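Local coordinates for protein putative pectin lyase (Geobacillus virus E2, PDB 7CHU) that serves as a tailspike of a thermophilic deep-sea bacteriophage, probably recognising and perhaps cleaving host surface polysaccharide through a pectate-lyase-like beta-helix, at residues F202-C207 and T228-L233; A208-Y213 and R235-V240. All blocks are in the same frame, centred on the assembly; numbering follows the deposited sequence.

Interaction 1: residues F202-C207 and T228-L233; sequences FGVRYC and TDNGDL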
loop_
_atom_site.group_PDB
_atom_site.type_symbol
_atom_site.label_atom_id
_atom_site.label_comp_id
_atom_site.label_asym_id
_atom_site.label_seq_id
_atom_site.Cartn_x
_atom_site.Cartn_y
_atom_site.Cartn_z
ATOM N N PHE A 202 10.603 8.428 -11.333
ATOM C CA PHE A 202 11.114 9.543 -12.110
ATOM C C PHE A 202 11.018 10.797 -11.267
ATOM O O PHE A 202 10.217 10.861 -10.334
ATOM C CB PHE A 202 10.398 9.695 -13.457
ATOM C CG PHE A 202 9.031 10.367 -13.399
ATOM C CD1 PHE A 202 7.918 9.674 -13.002
ATOM C CD2 PHE A 202 8.865 11.670 -13.837
ATOM C CE1 PHE A 202 6.665 10.275 -13.002
ATOM C CE2 PHE A 202 7.620 12.266 -13.848
ATOM C CZ PHE A 202 6.513 11.563 -13.424
ATOM N N GLY A 203 11.890 11.750 -11.553
ATOM C CA GLY A 203 12.007 12.966 -10.757
ATOM C C GLY A 203 11.661 14.195 -11.565
ATOM O O GLY A 203 11.909 14.246 -12.774
ATOM N N VAL A 204 11.048 15.173 -10.906
ATOM C CA VAL A 204 10.770 16.482 -11.478
ATOM C C VAL A 204 11.155 17.495 -10.416
ATOM O O VAL A 204 10.545 17.533 -9.340
ATOM C CB VAL A 204 9.306 16.654 -11.894
ATOM C CG1 VAL A 204 9.101 18.036 -12.480
ATOM C CG2 VAL A 204 8.908 15.609 -12.937
ATOM N N ARG A 205 12.186 18.289 -10.690
ATOM C CA ARG A 205 12.772 19.126 -9.659
ATOM C C ARG A 205 13.187 20.469 -10.242
ATOM O O ARG A 205 13.615 20.550 -11.392
ATOM C CB ARG A 205 13.982 18.439 -9.005
ATOM C CG ARG A 205 13.672 17.060 -8.394
ATOM C CD ARG A 205 14.927 16.408 -7.790
ATOM N NE ARG A 205 15.294 17.072 -6.544
ATOM C CZ ARG A 205 16.495 17.017 -5.975
ATOM N NH1 ARG A 205 17.478 16.313 -6.540
ATOM N NH2 ARG A 205 16.702 17.669 -4.830
ATOM N N TYR A 206 13.058 21.518 -9.425
ATOM C CA TYR A 206 13.579 22.852 -9.734
ATOM C C TYR A 206 12.913 23.476 -10.957
ATOM O O TYR A 206 13.547 24.232 -11.703
ATOM C CB TYR A 206 15.098 22.832 -9.910
ATOM C CG TYR A 206 15.828 22.321 -8.697
ATOM C CD1 TYR A 206 15.967 23.113 -7.565
ATOM C CD2 TYR A 206 16.375 21.043 -8.683
ATOM C CE1 TYR A 206 16.636 22.650 -6.445
ATOM C CE2 TYR A 206 17.035 20.562 -7.555
ATOM C CZ TYR A 206 17.159 21.373 -6.441
ATOM O OH TYR A 206 17.825 20.912 -5.330
ATOM N N CYS A 207 11.631 23.175 -11.166
ATOM C CA CYS A 207 10.850 23.822 -12.221
ATOM C C CYS A 207 10.076 24.976 -11.588
ATOM O O CYS A 207 9.326 24.765 -10.636
ATOM C CB CYS A 207 9.887 22.832 -12.871
ATOM S SG CYS A 207 10.687 21.459 -13.674
ATOM N N THR A 228 10.396 17.835 -6.044
ATOM C CA THR A 228 10.890 18.833 -5.093
ATOM C C THR A 228 11.194 20.156 -5.788
ATOM O O THR A 228 11.473 20.195 -6.987
ATOM C CB THR A 228 12.177 18.390 -4.352
ATOM O OG1 THR A 228 13.333 18.711 -5.141
ATOM C CG2 THR A 228 12.171 16.897 -4.087
ATOM N N ASP A 229 11.140 21.251 -5.002
ATOM C CA ASP A 229 11.608 22.580 -5.421
ATOM C C ASP A 229 10.873 23.091 -6.661
ATOM O O ASP A 229 11.449 23.788 -7.494
ATOM C CB ASP A 229 13.125 22.581 -5.671
ATOM C CG ASP A 229 13.922 22.278 -4.411
ATOM O OD1 ASP A 229 14.175 23.222 -3.644
ATOM O OD2 ASP A 229 14.273 21.095 -4.181
ATOM N N ASN A 230 9.597 22.751 -6.798
ATOM C CA ASN A 230 8.811 23.124 -7.964
ATOM C C ASN A 230 7.813 24.219 -7.611
ATOM O O ASN A 230 7.462 24.407 -6.456
ATOM C CB ASN A 230 8.057 21.915 -8.515
ATOM C CG ASN A 230 8.994 20.859 -9.088
ATOM O OD1 ASN A 230 9.927 21.176 -9.836
ATOM N ND2 ASN A 230 8.746 19.596 -8.740
ATOM N N GLY A 231 7.327 24.917 -8.633
ATOM C CA GLY A 231 6.238 25.856 -8.440
ATOM C C GLY A 231 6.710 27.233 -8.027
ATOM O O GLY A 231 7.899 27.555 -8.010
ATOM N N ASP A 232 5.726 28.068 -7.683
ATOM C CA ASP A 232 5.936 29.466 -7.341
ATOM C C ASP A 232 4.610 30.003 -6.824
ATOM O O ASP A 232 3.698 30.276 -7.611
ATOM C CB ASP A 232 6.413 30.274 -8.562
ATOM C CG ASP A 232 6.643 31.777 -8.248
ATOM O OD1 ASP A 232 6.192 32.288 -7.217
ATOM O OD2 ASP A 232 7.269 32.472 -9.067
ATOM N N LEU A 233 4.496 30.145 -5.511
ATOM C CA LEU A 233 3.215 30.527 -4.923
ATOM C C LEU A 233 2.726 31.864 -5.462
ATOM O O LEU A 233 1.519 32.049 -5.675
ATOM C CB LEU A 233 3.329 30.592 -3.406
ATOM C CG LEU A 233 1.989 30.916 -2.760
ATOM C CD1 LEU A 233 0.987 29.848 -3.145
ATOM C CD2 LEU A 233 2.180 30.966 -1.263
#
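Asn-230 reaches across to the 202-207 segment and ties up its backbone at two points. Its CB lies 3.8 Å from Cys-207 O. CG, anti to the carbonyl carbon (chi1 -67°), carries the amide between Val-204 and Cys-207. On one branch OD1 accepts the N-H of Cys-207 at 2.9 Å, in the plane of its own carbonyl. On the other, ND2 gives a nearly straight 2.8 Å bond to Val-204 O, approaching from above that peptide plane, and also reaches Asn-227 OD1. Val-204 O takes a second, weak bond from Thr-228 N, and Gly-231 N closes the far end on Cys-207 O.

Arg-205 and Thr-228 run side by side. Arg-205 NE points straight at Thr-228 OG1 (2.9 Å, within the guanidinium plane), and that hydroxyl donates in turn to Asp-229 OD2. The Asp-229 carboxylate lies alongside the Tyr-206 ring, their planes 14° apart, with Asp-229 CG 3.4 Å from Tyr-206 CE1. Arg-205 NH1 makes a weak hydrogen bond to Asn-107 of the second subunit. Strand 202-205 lies between strands 177-180 and 220-228 and runs parallel to both, as successive coils of the beta-helix.

Interaction 2: residues A208-Y213 and R235-V240; sequences ANHGLY and RNKHGV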
loop_
_atom_site.group_PDB
_atom_site.type_symbol
_atom_site.label_atom_id
_atom_site.label_comp_id
_atom_site.label_asym_id
_atom_site.label_seq_id
_atom_site.Cartn_x
_atom_site.Cartn_y
_atom_site.Cartn_z
ATOM N N ALA A 208 10.231 26.183 -12.123
ATOM C CA ALA A 208 9.572 27.330 -11.495
ATOM C C ALA A 208 8.119 27.504 -11.941
ATOM O O ALA A 208 7.379 28.297 -11.338
ATOM C CB ALA A 208 10.381 28.601 -11.757
ATOM N N ASN A 209 7.685 26.780 -12.961
ATOM C CA ASN A 209 6.267 26.641 -13.258
ATOM C C ASN A 209 5.782 25.381 -12.529
ATOM O O ASN A 209 6.428 24.934 -11.580
ATOM C CB ASN A 209 6.062 26.619 -14.775
ATOM C CG ASN A 209 4.740 27.225 -15.207
ATOM O OD1 ASN A 209 3.680 26.645 -14.981
ATOM N ND2 ASN A 209 4.803 28.376 -15.875
ATOM N N HIS A 210 4.642 24.812 -12.915
ATOM C CA HIS A 210 4.208 23.564 -12.299
ATOM C C HIS A 210 5.284 22.499 -12.503
ATOM O O HIS A 210 5.979 22.489 -13.525
ATOM C CB HIS A 210 2.898 23.071 -12.918
ATOM C CG HIS A 210 1.744 24.022 -12.800
ATOM N ND1 HIS A 210 1.328 24.566 -11.596
ATOM C CD2 HIS A 210 0.877 24.472 -13.737
ATOM C CE1 HIS A 210 0.265 25.322 -11.810
ATOM N NE2 HIS A 210 -0.035 25.272 -13.098
ATOM N N GLY A 211 5.440 21.616 -11.523
ATOM C CA GLY A 211 6.382 20.519 -11.684
ATOM C C GLY A 211 5.795 19.510 -12.641
ATOM O O GLY A 211 6.374 19.198 -13.682
ATOM N N LEU A 212 4.619 19.008 -12.291
ATOM C CA LEU A 212 3.870 18.061 -13.105
ATOM C C LEU A 212 2.480 18.658 -13.292
ATOM O O LEU A 212 1.775 18.914 -12.313
ATOM C CB LEU A 212 3.824 16.689 -12.421
ATOM C CG LEU A 212 2.955 15.563 -12.970
ATOM C CD1 LEU A 212 3.484 15.144 -14.345
ATOM C CD2 LEU A 212 2.960 14.378 -11.999
ATOM N N TYR A 213 2.116 18.955 -14.529
ATOM C CA TYR A 213 0.796 19.487 -14.852
ATOM C C TYR A 213 -0.038 18.372 -15.456
ATOM O O TYR A 213 0.438 17.635 -16.336
ATOM C CB TYR A 213 0.894 20.672 -15.822
ATOM C CG TYR A 213 -0.466 21.210 -16.237
ATOM C CD1 TYR A 213 -1.204 22.032 -15.381
ATOM C CD2 TYR A 213 -1.014 20.883 -17.458
ATOM C CE1 TYR A 213 -2.443 22.503 -15.749
ATOM C CE2 TYR A 213 -2.268 21.350 -17.835
ATOM C CZ TYR A 213 -2.968 22.161 -16.975
ATOM O OH TYR A 213 -4.208 22.626 -17.340
ATOM N N ARG A 235 2.813 33.003 -8.267
ATOM C CA ARG A 235 2.222 32.872 -9.579
ATOM C C ARG A 235 1.265 31.710 -9.657
ATOM O O ARG A 235 0.898 31.306 -10.769
ATOM C CB ARG A 235 3.298 32.702 -10.641
ATOM C CG ARG A 235 4.102 33.923 -10.895
ATOM C CD ARG A 235 5.359 33.509 -11.571
ATOM N NE ARG A 235 6.397 34.428 -11.153
ATOM C CZ ARG A 235 7.433 34.733 -11.918
ATOM N NH1 ARG A 235 8.349 35.617 -11.540
ATOM N NH2 ARG A 235 7.549 34.134 -13.095
ATOM N N ASN A 236 0.887 31.143 -8.512
ATOM C CA ASN A 236 -0.093 30.056 -8.464
ATOM C C ASN A 236 0.389 28.803 -9.205
ATOM O O ASN A 236 -0.396 28.111 -9.860
ATOM C CB ASN A 236 -1.439 30.520 -9.017
ATOM C CG ASN A 236 -2.547 29.626 -8.595
ATOM O OD1 ASN A 236 -2.457 28.993 -7.550
ATOM N ND2 ASN A 236 -3.605 29.548 -9.397
ATOM N N LYS A 237 1.688 28.516 -9.111
ATOM C CA LYS A 237 2.285 27.303 -9.672
ATOM C C LYS A 237 2.695 26.354 -8.546
ATOM O O LYS A 237 3.218 26.798 -7.512
ATOM C CB LYS A 237 3.500 27.635 -10.539
ATOM C CG LYS A 237 3.238 28.702 -11.590
ATOM C CD LYS A 237 2.060 28.369 -12.487
ATOM C CE LYS A 237 1.838 29.477 -13.530
ATOM N NZ LYS A 237 0.570 29.262 -14.256
ATOM N N HIS A 238 2.474 25.044 -8.758
ATOM C CA HIS A 238 2.534 24.062 -7.678
ATOM C C HIS A 238 3.323 22.817 -8.096
ATOM O O HIS A 238 3.705 22.647 -9.259
ATOM C CB HIS A 238 1.109 23.716 -7.214
ATOM C CG HIS A 238 0.315 24.934 -6.815
ATOM N ND1 HIS A 238 0.459 25.539 -5.588
ATOM C CD2 HIS A 238 -0.591 25.683 -7.496
ATOM C CE1 HIS A 238 -0.340 26.590 -5.511
ATOM N NE2 HIS A 238 -0.987 26.705 -6.660
ATOM N N GLY A 239 3.622 21.965 -7.107
ATOM C CA GLY A 239 4.412 20.777 -7.388
ATOM C C GLY A 239 3.740 19.851 -8.382
ATOM O O GLY A 239 4.338 19.454 -9.387
ATOM N N VAL A 240 2.485 19.501 -8.118
ATOM C CA VAL A 240 1.628 18.745 -9.033
ATOM C C VAL A 240 0.306 19.490 -9.114
ATOM O O VAL A 240 -0.296 19.788 -8.079
ATOM C CB VAL A 240 1.381 17.303 -8.551
ATOM C CG1 VAL A 240 0.473 16.553 -9.555
ATOM C CG2 VAL A 240 2.687 16.568 -8.367
HETATM O O HOH W 1 1.433 27.001 -16.086
#
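His-210 and Lys-237 cross at about a right angle, the lysine CD standing over one face of the imidazole, 3.8 Å from the ring centroid and shifted toward the rim, a CH-pi contact. At the ring's edge, His-210 ND1 accepts the backbone N-H of His-238 at 3.1 Å, close to the ring plane. Tyr-241 meets the ring as well.

From here the two segments close up into backbone bonding: Gly-211 N donates to His-238 O and Leu-212 N to Gly-239 O, both at 3.0 Å. Gly-211 sits close against the Gly-239 carbonyl, with no side chain between them. These bonds lead into the parallel ladder of a right-handed beta-helix, where strand 212-215 lies between strands 187-195 and 240-243. Leu-212 and Val-240 point the same way, Leu-212 CD2 to Val-240 CG1 4.1 Å, with Leu-225 against the leucine.

Toward Asn-209 and Asn-236 the contact opens out and turns polar. Lys-237, bent at chi2 (-55°), crosses the Asn-209 side chain at a slant, its CD 3.4 Å from Asn-209 OD1, and a water links that oxygen to Lys-237 NZ. Asn-236, solvent-exposed, accepts His-238 NE2 on OD1, while His-238 ND1 takes the N-H of Ser-266 and its ring stacks on Tyr-269.

Overall arrangement
Interactions 1 and 2 join the same two neighbouring coils of the beta-helix at consecutive places, their centres about 7 Å apart. Both are largely buried. Interaction 1 follows the end of strands 202-205 and 220-228 into the turns, and its chemistry is mainly polar, with a buried amide meeting backbone groups and a charged fringe next to the second subunit. Interaction 2, which no other chain touches, passes from a histidine ring packed under a lysine chain to an apolar pair where strands 212-215 and 240-243 begin. The two meet directly: Asp-232 N is probably hydrogen-bonded to Lys-237 O, and Val-204 CG1 packs on Gly-211 O.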